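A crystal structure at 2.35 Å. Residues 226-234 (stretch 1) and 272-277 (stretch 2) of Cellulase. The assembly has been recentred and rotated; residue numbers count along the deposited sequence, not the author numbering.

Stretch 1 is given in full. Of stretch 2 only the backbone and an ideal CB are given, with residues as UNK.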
# COMPACT_ATOMS: atom_id res chain seq x y z
N TYR A 226 -1.17 2.65 6.00
CA TYR A 226 -1.70 1.83 4.91
C TYR A 226 -3.13 2.19 4.58
O TYR A 226 -3.83 1.42 3.93
CB TYR A 226 -1.59 0.35 5.27
CG TYR A 226 -0.20 -0.18 5.08
CD1 TYR A 226 0.22 -0.65 3.84
CD2 TYR A 226 0.72 -0.20 6.13
CE1 TYR A 226 1.50 -1.14 3.64
CE2 TYR A 226 2.00 -0.68 5.94
CZ TYR A 226 2.39 -1.15 4.70
OH TYR A 226 3.66 -1.63 4.50
N GLY A 227 -3.56 3.36 5.03
CA GLY A 227 -4.85 3.90 4.67
C GLY A 227 -5.95 3.50 5.62
O GLY A 227 -5.90 2.45 6.25
N PHE A 228 -6.95 4.38 5.72
CA PHE A 228 -8.18 4.10 6.43
C PHE A 228 -8.68 2.70 6.08
O PHE A 228 -9.00 2.41 4.92
CB PHE A 228 -9.23 5.16 6.08
CG PHE A 228 -10.51 5.01 6.83
CD1 PHE A 228 -10.53 5.00 8.22
CD2 PHE A 228 -11.72 4.91 6.15
CE1 PHE A 228 -11.72 4.87 8.92
CE2 PHE A 228 -12.92 4.78 6.84
CZ PHE A 228 -12.91 4.76 8.23
N TRP A 229 -8.71 1.83 7.09
CA TRP A 229 -8.86 0.39 6.90
C TRP A 229 -9.96 -0.09 5.93
O TRP A 229 -9.67 -0.88 5.03
CB TRP A 229 -9.06 -0.28 8.26
CG TRP A 229 -9.26 -1.76 8.14
CD1 TRP A 229 -8.30 -2.69 7.85
CD2 TRP A 229 -10.48 -2.47 8.26
NE1 TRP A 229 -8.85 -3.94 7.79
CE2 TRP A 229 -10.20 -3.84 8.04
CE3 TRP A 229 -11.81 -2.10 8.54
CZ2 TRP A 229 -11.18 -4.82 8.09
CZ3 TRP A 229 -12.78 -3.08 8.59
CH2 TRP A 229 -12.46 -4.43 8.36
N PRO A 230 -11.21 0.37 6.10
CA PRO A 230 -12.25 -0.21 5.23
C PRO A 230 -12.04 0.06 3.73
O PRO A 230 -12.35 -0.78 2.89
CB PRO A 230 -13.54 0.47 5.71
CG PRO A 230 -13.21 1.06 7.03
CD PRO A 230 -11.77 1.40 6.99
N PHE A 231 -11.51 1.24 3.41
CA PHE A 231 -11.19 1.56 2.03
C PHE A 231 -9.98 0.75 1.55
O PHE A 231 -9.96 0.26 0.42
CB PHE A 231 -10.92 3.05 1.85
CG PHE A 231 -10.30 3.41 0.53
CD1 PHE A 231 -11.06 3.38 -0.64
CD2 PHE A 231 -8.96 3.75 0.44
CE1 PHE A 231 -10.48 3.70 -1.86
CE2 PHE A 231 -8.39 4.07 -0.77
CZ PHE A 231 -9.15 4.04 -1.92
N SER A 232 -8.98 0.61 2.42
CA SER A 232 -7.73 0.00 2.02
C SER A 232 -7.88 -1.48 1.67
O SER A 232 -7.10 -2.00 0.89
CB SER A 232 -6.67 0.18 3.11
OG SER A 232 -7.01 -0.55 4.27
N VAL A 233 -8.87 -2.15 2.25
CA VAL A 233 -9.11 -3.56 1.93
C VAL A 233 -10.43 -3.75 1.19
O VAL A 233 -10.81 -4.89 0.88
CB VAL A 233 -9.13 -4.46 3.20
CG1 VAL A 233 -7.81 -4.35 3.96
CG2 VAL A 233 -10.31 -4.12 4.09
N ASN A 234 -11.13 -2.65 0.91
CA ASN A 234 -12.40 -2.68 0.17
C ASN A 234 -13.44 -3.55 0.87
O ASN A 234 -13.76 -4.65 0.41
CB ASN A 234 -12.20 -3.16 -1.27
CG ASN A 234 -13.43 -2.92 -2.16
OD1 ASN A 234 -14.53 -2.65 -1.67
ND2 ASN A 234 -13.26 -3.05 -3.47
N UNK A 272 4.45 2.76 3.27
CA UNK A 272 3.07 3.10 2.96
C UNK A 272 2.62 2.32 1.73
O UNK A 272 3.43 1.77 1.00
CB UNK A 272 2.92 4.61 2.74
N UNK A 273 1.30 2.28 1.55
CA UNK A 273 0.68 1.53 0.48
C UNK A 273 -0.79 1.41 0.84
O UNK A 273 -1.31 2.20 1.62
CB UNK A 273 1.34 0.16 0.28
N UNK A 274 -1.47 0.43 0.26
CA UNK A 274 -2.81 0.10 0.70
C UNK A 274 -2.82 -1.36 1.13
O UNK A 274 -2.27 -2.21 0.45
CB UNK A 274 -3.84 0.36 -0.40
N UNK A 275 -3.44 -1.63 2.28
CA UNK A 275 -3.44 -2.96 2.87
C UNK A 275 -3.92 -4.03 1.89
O UNK A 275 -3.32 -5.10 1.78
CB UNK A 275 -4.32 -2.97 4.12
N UNK A 276 -4.99 -3.71 1.17
CA UNK A 276 -5.56 -4.62 0.19
C UNK A 276 -4.58 -5.14 -0.85
O UNK A 276 -4.80 -6.22 -1.42
CB UNK A 276 -6.72 -3.92 -0.53
N UNK A 277 -3.50 -4.41 -1.08
CA UNK A 277 -2.47 -4.84 -2.03
C UNK A 277 -1.87 -6.19 -1.65
O UNK A 277 -1.31 -6.88 -2.50
CB UNK A 277 -1.36 -3.79 -2.12

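Position 272 has an extended backbone, and its CA-to-CB bond points away from stretch 1, with nothing of that stretch within 5.5 Å of the ideal CB. Stretch 1 therefore places almost no demand on the side chain, and many types would fit. The residue is Phe272 (chi1 p), whose side chain comes no nearer than 5.5 Å to stretch 1; what meets the Tyr226 ring is its backbone, with Tyr226 CE1 4.1 Å from Phe272 C.

At position 273 the backbone angles, 165/-158, lie in a region that glycine enters easily and other residues rarely. An ideal CB would sit 3.6 Å from Tyr226 CE1, close but not a clash, so the case for glycine rests on the backbone rather than on crowding. Gly273 is found there. Its carbonyl faces stretch 1, and Gly273 O receives a CA-H...O contact from Tyr226 CA at 3.3 Å.

Position 274 is extended again, and its CA-to-CB bond points away. Yet the ideal CB is only 4.2 Å from Ser232 O, and the Phe231 ring lies within reach of a longer chain. No charge is on offer, so a flexible aliphatic residue such as leucine, isoleucine or methionine would suit. Leu274 (chi1 m, chi2 t) brings CD2 back to 4.0 Å from Phe231 CE2 and 3.9 Å from Ser232 CB. Leu274 CD2 is also 4.5 Å from Gly227 CA; an ideal CB on Gly227 would come within 3.0 Å of it, a tight fit.

At position 275 the CA-to-CB bond points toward stretch 1. The ideal CB stands 3.8 Å from Val233 CG1, while Tyr226 and Trp229 supply further apolar surface, so a medium or large hydrophobic side chain is expected. Leu275 meets it by branching: CD1 lies 3.9 Å from Tyr226 CB, and CD2 3.9 Å from Trp229 CD1, at the edge of the indole ring. Its chi1, -147°, lies between wells. The backbone adds a weak hydrogen bond, Leu275 N to Tyr226 O, at 3.5 Å.

Position 276 also points toward stretch 1, but here there is no room. An ideal CB would clash with Ser232 O at 2.4 Å and sit tightly, 3.4 Å, from Val233 CA. Only glycine suits this approach. Gly276 lets the backbones close in, and Gly276 N donates a hydrogen bond to Ser232 O at 2.7 Å.

Position 277 points sideways, with nothing of stretch 1 within 5.5 Å of its ideal CB, so stretch 1 leaves the choice open. Phe277 makes no contact with it; Phe277 N instead bonds to Leu274 O at 2.9 Å, securing the turn.

Stretch 2, residues 272-277: FGLLGF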
# COMPACT_ATOMS: atom_id res chain seq x y z
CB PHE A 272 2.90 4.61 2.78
CG PHE A 272 3.46 5.15 1.49
CD1 PHE A 272 4.80 5.48 1.39
CD2 PHE A 272 2.64 5.36 0.40
CE1 PHE A 272 5.32 5.99 0.22
CE2 PHE A 272 3.15 5.87 -0.78
CZ PHE A 272 4.49 6.19 -0.87
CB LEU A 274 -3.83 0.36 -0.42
CG LEU A 274 -4.13 1.83 -0.72
CD1 LEU A 274 -4.91 1.96 -2.02
CD2 LEU A 274 -4.90 2.47 0.43
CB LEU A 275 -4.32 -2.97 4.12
CG LEU A 275 -3.88 -3.90 5.24
CD1 LEU A 275 -2.53 -3.44 5.77
CD2 LEU A 275 -4.91 -3.93 6.35
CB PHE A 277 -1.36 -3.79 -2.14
CG PHE A 277 -1.75 -2.56 -2.92
CD1 PHE A 277 -2.99 -2.47 -3.53
CD2 PHE A 277 -0.87 -1.50 -3.03
CE1 PHE A 277 -3.34 -1.33 -4.24
CE2 PHE A 277 -1.22 -0.36 -3.74
CZ PHE A 277 -2.46 -0.28 -4.35
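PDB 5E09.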